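Chitinase (PDB 4TXG) probably binds chitin and hydrolyses its glycosidic bonds, as a bacterial chitinase of glycoside hydrolase family 18. Local coordinates at residues L377-L386 / V758-P766; N435-H446 / H722-D733. One frame throughout, in Å; residues are numbered along the deposited sequence.

Contact 1: L377-L386 / V758-P766; sequences LRGMETFQGL and VYYLPISGP
Arg-378 lays its CB on Pro-762 CG at 4.1 Å, close to where that same ring carbon meets the backbone of Leu-377 and Arg-378. With CG anti to the backbone N (chi1 -176°) the chain runs out extended, then bends about CG-CD (chi3 -63°) and brings the guanidinium over to Tyr-760. There NH2 donates to Tyr-760 O at 3.3 Å, the oxygen lying 18° out of the guanidinium plane, while Leu-761 CD2 approaches NH2 obliquely. The other terminal nitrogen, NH1, is hydrogen-bonded to Asn-672 O, so two carbonyls help to hold the group's rotation. Pro-762 also sets its CB against Leu-377 CB at 4.0 Å.

The first loop follows strand 365-371 and helix 374-377 of the family 18 TIM barrel; the second joins strands 752-758 and 767-773 in the C-terminal beta domain.

The barrel loop makes two successive beta turns, type I from Leu-377 to Met-380 and type II' from Met-380 to Phe-383, the second holding Thr-382, whose O accepts a weak bond from Gly-765 N. The CA-H of Thr-382 points at Ile-763 O, 3.4 Å from CA. One water joins Glu-381 O, Tyr-759 OH and Ile-763 N; another spans Thr-382 OG1 and Gly-765 O. Further along, Leu-386 CD1 touches Ser-764 CB at 3.7 Å, and Ser-764 OG is bonded to Tyr-447 O.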
loop_
_atom_site.group_PDB
_atom_site.type_symbol
_atom_site.label_atom_id
_atom_site.label_comp_id
_atom_site.label_asym_id
_atom_site.label_seq_id
_atom_site.Cartn_x
_atom_site.Cartn_y
_atom_site.Cartn_z
ATOM N N LEU A 377 -8.781 7.502 -0.002
ATOM C CA LEU A 377 -7.849 8.548 0.400
ATOM C C LEU A 377 -8.536 9.890 0.614
ATOM O O LEU A 377 -7.997 10.767 1.299
ATOM C CB LEU A 377 -6.738 8.680 -0.645
ATOM C CG LEU A 377 -5.737 7.517 -0.667
ATOM C CD1 LEU A 377 -4.871 7.596 -1.921
ATOM C CD2 LEU A 377 -4.853 7.469 0.589
ATOM N N ARG A 378 -9.735 10.055 0.053
ATOM C CA ARG A 378 -10.455 11.313 0.251
ATOM C C ARG A 378 -10.809 11.491 1.733
ATOM O O ARG A 378 -11.017 12.607 2.202
ATOM C CB ARG A 378 -11.716 11.364 -0.614
ATOM C CG ARG A 378 -12.464 12.689 -0.540
ATOM C CD ARG A 378 -13.567 12.745 -1.585
ATOM N NE ARG A 378 -13.042 12.690 -2.947
ATOM C CZ ARG A 378 -12.822 13.757 -3.712
ATOM N NH1 ARG A 378 -13.071 14.971 -3.252
ATOM N NH2 ARG A 378 -12.356 13.604 -4.950
ATOM N N GLY A 379 -10.853 10.386 2.470
ATOM C CA GLY A 379 -11.144 10.439 3.891
ATOM C C GLY A 379 -9.913 10.285 4.770
ATOM O O GLY A 379 -10.036 10.006 5.955
ATOM N N MET A 380 -8.728 10.468 4.199
ATOM C CA MET A 380 -7.500 10.288 4.975
ATOM C C MET A 380 -6.631 11.552 5.024
ATOM O O MET A 380 -5.400 11.466 5.129
ATOM C CB MET A 380 -6.727 9.083 4.414
ATOM C CG MET A 380 -7.525 7.780 4.615
ATOM S SD MET A 380 -6.929 6.311 3.762
ATOM C CE MET A 380 -5.346 6.112 4.562
ATOM N N GLU A 381 -7.300 12.709 4.979
ATOM C CA GLU A 381 -6.673 14.022 5.134
ATOM C C GLU A 381 -5.483 14.161 4.179
ATOM O O GLU A 381 -5.682 14.080 2.973
ATOM C CB GLU A 381 -6.296 14.248 6.608
ATOM C CG GLU A 381 -7.582 14.200 7.480
ATOM C CD GLU A 381 -7.403 14.650 8.920
ATOM O OE1 GLU A 381 -6.294 15.101 9.285
ATOM O OE2 GLU A 381 -8.397 14.564 9.690
ATOM N N THR A 382 -4.270 14.346 4.695
ATOM C CA THR A 382 -3.077 14.372 3.839
ATOM C C THR A 382 -2.110 13.223 4.146
ATOM O O THR A 382 -0.918 13.302 3.827
ATOM C CB THR A 382 -2.305 15.707 3.980
ATOM O OG1 THR A 382 -1.823 15.856 5.326
ATOM C CG2 THR A 382 -3.202 16.886 3.640
ATOM N N PHE A 383 -2.626 12.154 4.742
ATOM C CA PHE A 383 -1.794 11.023 5.166
ATOM C C PHE A 383 -0.575 11.506 5.957
ATOM O O PHE A 383 0.572 11.166 5.646
ATOM C CB PHE A 383 -1.356 10.176 3.963
ATOM C CG PHE A 383 -1.290 8.703 4.276
ATOM C CD1 PHE A 383 -0.614 8.259 5.405
ATOM C CD2 PHE A 383 -1.945 7.776 3.481
ATOM C CE1 PHE A 383 -0.557 6.914 5.716
ATOM C CE2 PHE A 383 -1.893 6.425 3.797
ATOM C CZ PHE A 383 -1.205 6.003 4.910
ATOM N N GLN A 384 -0.845 12.308 6.981
ATOM C CA GLN A 384 0.199 12.866 7.830
ATOM C C GLN A 384 1.123 11.787 8.412
ATOM O O GLN A 384 2.296 12.046 8.680
ATOM C CB GLN A 384 -0.440 13.677 8.965
ATOM C CG GLN A 384 -1.180 14.943 8.501
ATOM C CD GLN A 384 -2.660 14.719 8.274
ATOM O OE1 GLN A 384 -3.059 13.764 7.599
ATOM N NE2 GLN A 384 -3.492 15.604 8.838
ATOM N N GLY A 385 0.597 10.575 8.570
ATOM C CA GLY A 385 1.354 9.470 9.140
ATOM C C GLY A 385 2.511 8.944 8.295
ATOM O O GLY A 385 3.320 8.169 8.792
ATOM N N LEU A 386 2.600 9.361 7.032
ATOM C CA LEU A 386 3.673 8.881 6.155
ATOM C C LEU A 386 5.078 9.129 6.715
ATOM O O LEU A 386 5.992 8.340 6.471
ATOM C CB LEU A 386 3.566 9.529 4.771
ATOM C CG LEU A 386 2.360 9.091 3.927
ATOM C CD1 LEU A 386 2.338 9.861 2.615
ATOM C CD2 LEU A 386 2.410 7.599 3.654
ATOM N N VAL A 758 -8.538 25.006 -1.875
ATOM C CA VAL A 758 -9.439 24.046 -2.508
ATOM C C VAL A 758 -8.693 23.305 -3.596
ATOM O O VAL A 758 -8.002 23.922 -4.411
ATOM C CB VAL A 758 -10.684 24.714 -3.132
ATOM C CG1 VAL A 758 -11.553 23.682 -3.835
ATOM C CG2 VAL A 758 -11.491 25.385 -2.086
ATOM N N TYR A 759 -8.804 21.981 -3.591
ATOM C CA TYR A 759 -8.293 21.165 -4.692
ATOM C C TYR A 759 -9.234 19.969 -4.886
ATOM O O TYR A 759 -10.139 19.756 -4.075
ATOM C CB TYR A 759 -6.849 20.721 -4.440
ATOM C CG TYR A 759 -6.599 20.079 -3.092
ATOM C CD1 TYR A 759 -6.325 20.849 -1.963
ATOM C CD2 TYR A 759 -6.603 18.700 -2.955
ATOM C CE1 TYR A 759 -6.090 20.256 -0.724
ATOM C CE2 TYR A 759 -6.372 18.104 -1.727
ATOM C CZ TYR A 759 -6.118 18.888 -0.616
ATOM O OH TYR A 759 -5.879 18.284 0.598
ATOM N N TYR A 760 -9.037 19.197 -5.953
ATOM C CA TYR A 760 -10.119 18.330 -6.422
ATOM C C TYR A 760 -9.893 16.828 -6.351
ATOM O O TYR A 760 -10.856 16.065 -6.454
ATOM C CB TYR A 760 -10.488 18.724 -7.852
ATOM C CG TYR A 760 -11.198 20.045 -7.833
ATOM C CD1 TYR A 760 -12.542 20.113 -7.486
ATOM C CD2 TYR A 760 -10.517 21.228 -8.083
ATOM C CE1 TYR A 760 -13.200 21.316 -7.428
ATOM C CE2 TYR A 760 -11.177 22.448 -8.023
ATOM C CZ TYR A 760 -12.517 22.479 -7.698
ATOM O OH TYR A 760 -13.194 23.674 -7.641
ATOM N N LEU A 761 -8.649 16.397 -6.166
ATOM C CA LEU A 761 -8.368 14.996 -5.861
ATOM C C LEU A 761 -7.397 14.934 -4.686
ATOM O O LEU A 761 -6.673 15.904 -4.427
ATOM C CB LEU A 761 -7.802 14.257 -7.079
ATOM C CG LEU A 761 -8.823 13.881 -8.166
ATOM C CD1 LEU A 761 -8.121 13.423 -9.448
ATOM C CD2 LEU A 761 -9.774 12.805 -7.666
ATOM N N PRO A 762 -7.369 13.798 -3.969
ATOM C CA PRO A 762 -6.536 13.738 -2.762
ATOM C C PRO A 762 -5.045 13.968 -3.001
ATOM O O PRO A 762 -4.513 13.643 -4.070
ATOM C CB PRO A 762 -6.785 12.317 -2.248
ATOM C CG PRO A 762 -8.210 12.030 -2.688
ATOM C CD PRO A 762 -8.261 12.628 -4.079
ATOM N N ILE A 763 -4.394 14.542 -1.986
ATOM C CA ILE A 763 -2.944 14.699 -1.951
ATOM C C ILE A 763 -2.410 14.272 -0.591
ATOM O O ILE A 763 -3.147 14.260 0.405
ATOM C CB ILE A 763 -2.500 16.169 -2.203
ATOM C CG1 ILE A 763 -2.919 17.047 -1.023
ATOM C CG2 ILE A 763 -3.064 16.701 -3.536
ATOM C CD1 ILE A 763 -2.469 18.499 -1.126
ATOM N N SER A 764 -1.134 13.898 -0.558
ATOM C CA SER A 764 -0.401 13.781 0.696
ATOM C C SER A 764 0.586 14.944 0.750
ATOM O O SER A 764 0.721 15.706 -0.221
ATOM C CB SER A 764 0.321 12.432 0.821
ATOM O OG SER A 764 1.310 12.264 -0.184
ATOM N N GLY A 765 1.266 15.095 1.874
ATOM C CA GLY A 765 2.131 16.243 2.064
ATOM C C GLY A 765 1.317 17.472 2.432
ATOM O O GLY A 765 0.499 17.418 3.348
ATOM N N PRO A 766 1.541 18.602 1.743
ATOM C CA PRO A 766 2.552 18.877 0.712
ATOM C C PRO A 766 3.986 18.772 1.247
ATOM O O PRO A 766 4.201 18.368 2.396
ATOM C CB PRO A 766 2.239 20.322 0.286
ATOM C CG PRO A 766 0.808 20.546 0.678
ATOM C CD PRO A 766 0.627 19.744 1.939
HETATM O O HOH W 1 -5.934 15.516 0.427
HETATM O O HOH W 2 1.985 13.345 4.266
HETATM O O HOH W 3 0.866 15.621 5.404
#

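Contact 2: N435-H446 / H722-D733; sequences NIGYLNTDWAYH and HSGSNVGGLKGD. With CS (cesium ion), chain K.
The His-446 imidazole has Tyr-445 CD2 over the centre of one face, and Asp-733 OD1 lies at its edge, 3.2 Å from CE1, with ring and carboxylate planes 50° apart. Two waters sit in the ring plane: one 2.7 Å from NE2, which donates to Asp-442 OD1 and Leu-730 O, and one at ND1 that donates to the carbonyl oxygens of His-446 and Asp-733. Leu-730 comes at this ring obliquely, its CD1 3.6 Å from His-446 CD2. Its other methyl, CD2, lies over the centre of one face of His-722, 3.5 Å above the plane. On the Trp-443 indole, Tyr-438 CB sits 3.4 Å above the centre of one face and Leu-730 CD1 approaches obliquely.

The Asn-726 amide grips Gly-437 at two points: OD1 accepts from Gly-437 N at 2.9 Å, and ND2 donates to Gly-437 O at 2.8 Å, that oxygen lying in the amide plane. Asn-440 ND2 gives Gly-437 O a second donor. Asn-440 is the N-cap of helix 441-448 in the family 18 TIM barrel, its OD1 accepting from Trp-443 N, whereas Asn-726 begins a type II turn in the C-terminal beta domain, between strands 716-719 and 734-740.

The side chain of Asp-442 leaves the helix with CG anti to the backbone N (chi1 -179°), which carries OD2 to Leu-730 N; this bond is 2.9 Å long and nearly straight at 174°, reaching the oxygen from above the carboxylate plane. One water ties the same OD2 to Asn-440 OD1 and Asn-726 ND2, and Asp-442 OD1 also accepts from Trp-591 NE1.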
loop_
_atom_site.group_PDB
_atom_site.type_symbol
_atom_site.label_atom_id
_atom_site.label_comp_id
_atom_site.label_asym_id
_atom_site.label_seq_id
_atom_site.Cartn_x
_atom_site.Cartn_y
_atom_site.Cartn_z
ATOM N N ASN A 435 -9.380 16.386 -16.455
ATOM C CA ASN A 435 -9.182 15.117 -17.162
ATOM C C ASN A 435 -8.147 14.187 -16.539
ATOM O O ASN A 435 -7.445 13.451 -17.241
ATOM C CB ASN A 435 -8.823 15.374 -18.612
ATOM C CG ASN A 435 -10.024 15.811 -19.416
ATOM O OD1 ASN A 435 -10.207 16.998 -19.660
ATOM N ND2 ASN A 435 -10.879 14.851 -19.793
ATOM N N ILE A 436 -8.084 14.207 -15.216
ATOM C CA ILE A 436 -7.280 13.247 -14.479
ATOM C C ILE A 436 -8.149 12.082 -14.026
ATOM O O ILE A 436 -9.092 12.274 -13.264
ATOM C CB ILE A 436 -6.611 13.901 -13.265
ATOM C CG1 ILE A 436 -5.633 14.985 -13.753
ATOM C CG2 ILE A 436 -5.897 12.848 -12.401
ATOM C CD1 ILE A 436 -4.799 15.598 -12.663
ATOM N N GLY A 437 -7.841 10.880 -14.512
ATOM C CA GLY A 437 -8.499 9.671 -14.025
ATOM C C GLY A 437 -7.612 8.994 -12.991
ATOM O O GLY A 437 -6.411 8.908 -13.199
ATOM N N TYR A 438 -8.184 8.502 -11.890
ATOM C CA TYR A 438 -7.345 8.137 -10.741
ATOM C C TYR A 438 -7.292 6.656 -10.365
ATOM O O TYR A 438 -6.551 6.295 -9.452
ATOM C CB TYR A 438 -7.782 8.931 -9.501
ATOM C CG TYR A 438 -9.240 8.767 -9.165
ATOM C CD1 TYR A 438 -9.679 7.708 -8.376
ATOM C CD2 TYR A 438 -10.181 9.662 -9.652
ATOM C CE1 TYR A 438 -11.022 7.550 -8.083
ATOM C CE2 TYR A 438 -11.519 9.516 -9.356
ATOM C CZ TYR A 438 -11.933 8.465 -8.575
ATOM O OH TYR A 438 -13.272 8.328 -8.293
ATOM N N LEU A 439 -8.055 5.797 -11.041
ATOM C CA LEU A 439 -8.071 4.376 -10.681
ATOM C C LEU A 439 -6.933 3.634 -11.372
ATOM O O LEU A 439 -7.156 2.751 -12.208
ATOM C CB LEU A 439 -9.421 3.727 -11.039
ATOM C CG LEU A 439 -10.594 4.063 -10.116
ATOM C CD1 LEU A 439 -11.854 3.322 -10.538
ATOM C CD2 LEU A 439 -10.236 3.733 -8.667
ATOM N N ASN A 440 -5.707 3.995 -11.026
ATOM C CA ASN A 440 -4.554 3.377 -11.664
ATOM C C ASN A 440 -3.307 3.542 -10.814
ATOM O O ASN A 440 -3.234 4.425 -9.965
ATOM C CB ASN A 440 -4.337 3.967 -13.067
ATOM C CG ASN A 440 -4.168 5.481 -13.042
ATOM O OD1 ASN A 440 -3.062 5.983 -12.867
ATOM N ND2 ASN A 440 -5.270 6.215 -13.206
ATOM N N THR A 441 -2.342 2.661 -11.050
ATOM C CA THR A 441 -1.106 2.585 -10.280
ATOM C C THR A 441 -0.313 3.887 -10.332
ATOM O O THR A 441 0.205 4.357 -9.311
ATOM C CB THR A 441 -0.244 1.420 -10.813
ATOM O OG1 THR A 441 -1.006 0.209 -10.707
ATOM C CG2 THR A 441 1.059 1.269 -10.022
ATOM N N ASP A 442 -0.249 4.476 -11.520
ATOM C CA ASP A 442 0.517 5.704 -11.738
ATOM C C ASP A 442 -0.043 6.833 -10.874
ATOM O O ASP A 442 0.729 7.597 -10.275
ATOM C CB ASP A 442 0.495 6.080 -13.229
ATOM C CG ASP A 442 1.288 7.334 -13.544
ATOM O OD1 ASP A 442 2.511 7.239 -13.801
ATOM O OD2 ASP A 442 0.679 8.426 -13.566
ATOM N N TRP A 443 -1.372 6.922 -10.776
ATOM C CA TRP A 443 -1.988 8.001 -9.995
ATOM C C TRP A 443 -1.663 7.813 -8.518
ATOM O O TRP A 443 -1.284 8.764 -7.822
ATOM C CB TRP A 443 -3.518 8.060 -10.197
ATOM C CG TRP A 443 -4.141 9.165 -9.372
ATOM C CD1 TRP A 443 -4.354 10.457 -9.754
ATOM C CD2 TRP A 443 -4.577 9.071 -8.009
ATOM N NE1 TRP A 443 -4.912 11.175 -8.715
ATOM C CE2 TRP A 443 -5.061 10.343 -7.632
ATOM C CE3 TRP A 443 -4.623 8.024 -7.074
ATOM C CZ2 TRP A 443 -5.575 10.606 -6.360
ATOM C CZ3 TRP A 443 -5.124 8.284 -5.802
ATOM C CH2 TRP A 443 -5.597 9.570 -5.456
ATOM N N ALA A 444 -1.807 6.579 -8.038
ATOM C CA ALA A 444 -1.545 6.274 -6.633
ATOM C C ALA A 444 -0.093 6.557 -6.251
ATOM O O ALA A 444 0.182 7.091 -5.178
ATOM C CB ALA A 444 -1.898 4.822 -6.335
ATOM N N TYR A 445 0.846 6.170 -7.112
ATOM C CA TYR A 445 2.248 6.488 -6.868
ATOM C C TYR A 445 2.421 7.998 -6.690
ATOM O O TYR A 445 3.070 8.475 -5.747
ATOM C CB TYR A 445 3.126 5.988 -8.020
ATOM C CG TYR A 445 4.483 6.652 -8.063
ATOM C CD1 TYR A 445 5.479 6.316 -7.144
ATOM C CD2 TYR A 445 4.765 7.624 -9.015
ATOM C CE1 TYR A 445 6.718 6.934 -7.179
ATOM C CE2 TYR A 445 6.008 8.239 -9.055
ATOM C CZ TYR A 445 6.970 7.896 -8.136
ATOM O OH TYR A 445 8.203 8.525 -8.176
ATOM N N HIS A 446 1.834 8.755 -7.601
ATOM C CA HIS A 446 2.006 10.199 -7.564
ATOM C C HIS A 446 1.322 10.822 -6.356
ATOM O O HIS A 446 1.803 11.833 -5.825
ATOM C CB HIS A 446 1.515 10.812 -8.873
ATOM C CG HIS A 446 2.531 10.694 -9.966
ATOM N ND1 HIS A 446 3.740 11.347 -9.908
ATOM C CD2 HIS A 446 2.549 9.947 -11.095
ATOM C CE1 HIS A 446 4.455 11.038 -10.980
ATOM N NE2 HIS A 446 3.754 10.199 -11.718
ATOM N N HIS A 722 2.256 18.754 -14.392
ATOM C CA HIS A 722 1.329 18.052 -15.262
ATOM C C HIS A 722 0.183 18.940 -15.732
ATOM O O HIS A 722 -0.470 19.597 -14.927
ATOM C CB HIS A 722 0.742 16.819 -14.579
ATOM C CG HIS A 722 -0.228 16.094 -15.447
ATOM N ND1 HIS A 722 0.165 15.144 -16.372
ATOM C CD2 HIS A 722 -1.567 16.233 -15.605
ATOM C CE1 HIS A 722 -0.889 14.717 -17.037
ATOM N NE2 HIS A 722 -1.957 15.365 -16.591
ATOM N N SER A 723 -0.072 18.910 -17.036
ATOM C CA SER A 723 -1.230 19.576 -17.618
ATOM C C SER A 723 -1.935 18.627 -18.576
ATOM O O SER A 723 -1.309 17.737 -19.152
ATOM C CB SER A 723 -0.813 20.856 -18.346
ATOM O OG SER A 723 -0.163 21.746 -17.456
ATOM N N GLY A 724 -3.238 18.815 -18.738
ATOM C CA GLY A 724 -4.009 18.000 -19.656
ATOM C C GLY A 724 -4.361 16.649 -19.076
ATOM O O GLY A 724 -4.169 16.391 -17.887
ATOM N N SER A 725 -4.880 15.781 -19.935
ATOM C CA SER A 725 -5.254 14.429 -19.545
ATOM C C SER A 725 -4.046 13.637 -19.028
ATOM O O SER A 725 -2.909 13.941 -19.399
ATOM C CB SER A 725 -5.891 13.728 -20.743
ATOM O OG SER A 725 -5.603 12.358 -20.763
ATOM N N ASN A 726 -4.283 12.649 -18.163
ATOM C CA ASN A 726 -3.193 11.785 -17.703
ATOM C C ASN A 726 -3.216 10.431 -18.405
ATOM O O ASN A 726 -2.668 9.452 -17.911
ATOM C CB ASN A 726 -3.205 11.611 -16.171
ATOM C CG ASN A 726 -4.428 10.851 -15.648
ATOM O OD1 ASN A 726 -5.522 10.949 -16.198
ATOM N ND2 ASN A 726 -4.240 10.109 -14.557
ATOM N N VAL A 727 -3.824 10.379 -19.588
ATOM C CA VAL A 727 -3.674 9.188 -20.415
ATOM C C VAL A 727 -2.195 9.013 -20.755
ATOM O O VAL A 727 -1.527 9.964 -21.183
ATOM C CB VAL A 727 -4.518 9.277 -21.700
ATOM C CG1 VAL A 727 -4.145 8.157 -22.664
ATOM C CG2 VAL A 727 -5.990 9.221 -21.351
ATOM N N GLY A 728 -1.672 7.811 -20.526
ATOM C CA GLY A 728 -0.263 7.547 -20.761
ATOM C C GLY A 728 0.606 7.947 -19.585
ATOM O O GLY A 728 1.841 7.906 -19.665
ATOM N N GLY A 729 -0.040 8.352 -18.495
ATOM C CA GLY A 729 0.648 8.663 -17.250
ATOM C C GLY A 729 0.728 10.143 -16.932
ATOM O O GLY A 729 0.711 10.978 -17.829
ATOM N N LEU A 730 0.811 10.473 -15.643
ATOM C CA LEU A 730 1.054 11.851 -15.235
ATOM C C LEU A 730 2.448 12.274 -15.708
ATOM O O LEU A 730 3.373 11.469 -15.684
ATOM C CB LEU A 730 0.914 11.985 -13.717
ATOM C CG LEU A 730 -0.543 11.883 -13.250
ATOM C CD1 LEU A 730 -0.631 11.485 -11.766
ATOM C CD2 LEU A 730 -1.241 13.209 -13.506
ATOM N N LYS A 731 2.597 13.526 -16.143
ATOM C CA LYS A 731 3.808 13.937 -16.854
ATOM C C LYS A 731 4.894 14.524 -15.959
ATOM O O LYS A 731 5.961 14.912 -16.444
ATOM C CB LYS A 731 3.453 14.948 -17.948
ATOM C CG LYS A 731 2.572 14.375 -19.048
ATOM C CD LYS A 731 1.938 15.502 -19.854
ATOM C CE LYS A 731 0.817 14.993 -20.752
ATOM N NZ LYS A 731 -0.011 16.128 -21.261
ATOM N N GLY A 732 4.625 14.593 -14.663
ATOM C CA GLY A 732 5.599 15.077 -13.701
ATOM C C GLY A 732 5.171 14.713 -12.292
ATOM O O GLY A 732 4.066 14.211 -12.092
ATOM N N ASP A 733 6.048 14.965 -11.323
ATOM C CA ASP A 733 5.784 14.671 -9.914
ATOM C C ASP A 733 4.982 15.765 -9.198
ATOM O O ASP A 733 4.085 15.464 -8.402
ATOM C CB ASP A 733 7.099 14.474 -9.149
ATOM C CG ASP A 733 7.839 13.207 -9.545
ATOM O OD1 ASP A 733 7.240 12.321 -10.187
ATOM O OD2 ASP A 733 9.033 13.089 -9.182
HETATM CS CS CS K . -0.606 11.469 -23.784
HETATM O O HOH W 4 -2.008 8.493 -13.561
HETATM O O HOH W 5 3.966 9.232 -14.250
HETATM O O HOH W 6 8.637 9.986 -10.466
HETATM O O HOH W 7 3.743 12.900 -7.630
HETATM O O HOH W 8 -2.201 13.461 -22.298
HETATM O O HOH W 9 0.688 11.482 -20.484
#

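Both contacts join the family 18 barrel to the C-terminal beta domain, with centres about 16 Å apart, and they meet directly. Leu-761 of contact 1 spreads its methyls over contact 2: CD2 is 3.7 Å from Tyr-438 CD2, and CD1 is 3.7 Å from Ile-436 CG2. Trp-443 packs on both segments of contact 1, its CZ3 3.9 Å from Leu-377 CD1 and its CZ2 3.9 Å from Pro-762 O. Ser-702 ties them further, since its OG bonds Pro-762 O and its O accepts from Trp-443 NE1. Helix 441-448 also serves both, through Asp-442 and His-446 in contact 2 and Tyr-447 in contact 1. A cesium ion binds Val-727 O at 3.1 Å in contact 2.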